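Local coordinates for protein putative transcription regulator (Lactobacillus plantarum WCFS1, PDB 3COL) that probably binds DNA through a helix-turn-helix domain and regulates transcription as a dimeric member of the TetR family, at residues L107-Q111 against F160-H164. Numbering follows the deposited sequence. Where two conformers were deposited one is given.
Sequences LTIIQ and FSTIH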
loop_
_atom_site.group_PDB
_atom_site.type_symbol
_atom_site.label_atom_id
_atom_site.label_comp_id
_atom_site.label_asym_id
_atom_site.label_seq_id
_atom_site.Cartn_x
_atom_site.Cartn_y
_atom_site.Cartn_z
ATOM N N LEU A 107 3.615 -3.752 8.802
ATOM C CA LEU A 107 2.892 -3.753 7.555
ATOM C C LEU A 107 3.761 -3.221 6.435
ATOM O O LEU A 107 3.697 -3.705 5.313
ATOM C CB LEU A 107 1.587 -2.950 7.704
ATOM C CG LEU A 107 0.330 -3.732 8.110
ATOM C CD1 LEU A 107 0.512 -4.383 9.402
ATOM C CD2 LEU A 107 -0.917 -2.812 8.179
ATOM N N THR A 108 4.603 -2.239 6.743
ATOM C CA THR A 108 5.539 -1.700 5.756
ATOM C C THR A 108 6.484 -2.803 5.273
ATOM O O THR A 108 6.713 -2.941 4.055
ATOM C CB THR A 108 6.365 -0.521 6.343
ATOM O OG1 THR A 108 5.478 0.555 6.679
ATOM C CG2 THR A 108 7.433 -0.012 5.327
ATOM N N ILE A 109 7.007 -3.595 6.217
ATOM C CA ILE A 109 7.962 -4.657 5.885
ATOM C C ILE A 109 7.300 -5.703 4.982
ATOM O O ILE A 109 7.873 -6.072 3.952
ATOM C CB ILE A 109 8.518 -5.326 7.166
ATOM C CG1 ILE A 109 9.507 -4.389 7.897
ATOM C CG2 ILE A 109 9.185 -6.706 6.857
ATOM C CD1 ILE A 109 9.646 -4.722 9.374
ATOM N N ILE A 110 6.118 -6.178 5.404
ATOM C CA ILE A 110 5.297 -7.154 4.661
ATOM C C ILE A 110 5.036 -6.647 3.242
ATOM O O ILE A 110 5.255 -7.359 2.270
ATOM C CB ILE A 110 3.947 -7.431 5.373
ATOM C CG1 ILE A 110 4.161 -8.199 6.699
ATOM C CG2 ILE A 110 2.921 -8.218 4.448
ATOM C CD1 ILE A 110 2.959 -8.184 7.621
ATOM N N GLN A 111 4.559 -5.405 3.145
ATOM C CA GLN A 111 4.201 -4.818 1.873
ATOM C C GLN A 111 5.401 -4.795 0.942
ATOM O O GLN A 111 5.292 -5.136 -0.257
ATOM C CB GLN A 111 3.645 -3.410 2.104
ATOM C CG GLN A 111 3.552 -2.581 0.824
ATOM C CD GLN A 111 2.495 -1.514 0.941
ATOM O OE1 GLN A 111 2.725 -0.450 1.539
ATOM N NE2 GLN A 111 1.316 -1.787 0.377
ATOM N N PHE A 160 -6.095 -3.443 5.009
ATOM C CA PHE A 160 -4.681 -3.270 5.251
ATOM C C PHE A 160 -4.149 -1.917 4.860
ATOM O O PHE A 160 -3.323 -1.332 5.592
ATOM C CB PHE A 160 -3.877 -4.432 4.629
ATOM C CG PHE A 160 -3.895 -5.646 5.501
ATOM C CD1 PHE A 160 -2.820 -5.938 6.320
ATOM C CD2 PHE A 160 -5.042 -6.457 5.572
ATOM C CE1 PHE A 160 -2.863 -7.045 7.155
ATOM C CE2 PHE A 160 -5.093 -7.537 6.397
ATOM C CZ PHE A 160 -4.011 -7.836 7.205
ATOM N N SER A 161 -4.607 -1.404 3.716
ATOM C CA SER A 161 -4.106 -0.103 3.222
ATOM C C SER A 161 -4.490 1.066 4.121
ATOM O O SER A 161 -3.659 1.919 4.415
ATOM C CB SER A 161 -4.541 0.153 1.787
ATOM O OG SER A 161 -4.254 1.483 1.411
ATOM N N THR A 162 -5.737 1.071 4.581
ATOM C CA THR A 162 -6.264 2.110 5.500
ATOM C C THR A 162 -5.530 2.080 6.855
ATOM O O THR A 162 -5.128 3.120 7.342
ATOM C CB THR A 162 -7.787 1.951 5.744
ATOM O OG1 THR A 162 -8.464 2.025 4.477
ATOM C CG2 THR A 162 -8.363 3.040 6.684
ATOM N N ILE A 163 -5.374 0.884 7.433
ATOM C CA ILE A 163 -4.632 0.744 8.669
ATOM C C ILE A 163 -3.163 1.094 8.480
ATOM O O ILE A 163 -2.555 1.732 9.335
ATOM C CB ILE A 163 -4.838 -0.666 9.281
ATOM C CG1 ILE A 163 -6.293 -0.785 9.787
ATOM C CG2 ILE A 163 -3.798 -0.948 10.363
ATOM C CD1 ILE A 163 -6.740 -2.245 10.137
ATOM N N HIS A 164 -2.579 0.687 7.356
ATOM C CA HIS A 164 -1.188 0.996 7.144
ATOM C C HIS A 164 -0.948 2.514 7.057
ATOM O O HIS A 164 -0.060 3.012 7.712
ATOM C CB HIS A 164 -0.646 0.270 5.911
ATOM C CG HIS A 164 0.828 0.395 5.759
ATOM N ND1 HIS A 164 1.456 0.346 4.540
ATOM C CD2 HIS A 164 1.805 0.578 6.675
ATOM C CE1 HIS A 164 2.758 0.503 4.709
ATOM N NE2 HIS A 164 2.992 0.648 5.994
#
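F160 meets L107 with one corner of its ring: CD1 lies 4.1 Å from L107 CD2, which approaches obliquely. The same methyl rests near the F160 carbonyl oxygen, an atom already hydrogen-bonded to the backbone N of H164 within the helix. I163 then flanks the leucine, its CG2 standing 4.1 Å from L107 CD2, while its side chain also packs on V96 and S100 of helix 85-102. L107 thus pushes a single methyl in among F160, I163 and the CB of H164.

H164 makes the polar part of the contact. With CG anti to the backbone N (chi1 -172°), its imidazole reaches across to helix 106-117, where it and the leucine chain pass alongside each other, pointing in opposite senses. L107 CB sits over one face in a CH-pi contact, 4.1 Å from the centroid of the H164 ring. At the rim, NE2 and T108 OG1 form a short hydrogen bond of 2.6 Å, the hydroxyl lying in the ring plane; either atom could be the donor. Q111 also brings OE1 to the edge, 3.3 Å from H164 CE1, its amide turned 63° from the ring; a glycerol molecule lies close to this side chain, which also packs on A115 of the second subunit.

The axes of segments 107-111 and 160-164 come within 11.1 Å and run at 134°, a separation bridged by leucine and histidine side chains within the all-helical TetR-type fold. T108 also touches L24 of helix 11-26, so the histidine bond links helix 152-171 to a residue packed against the predicted DNA-binding region. The in-plane bond to the hydroxyl and the leucine over one face probably restrict rotation of the imidazole. Because either partner may donate, the bond is compatible with more than one imidazole tautomer: were NE2 the acceptor, a neutral ring would carry its proton on ND1.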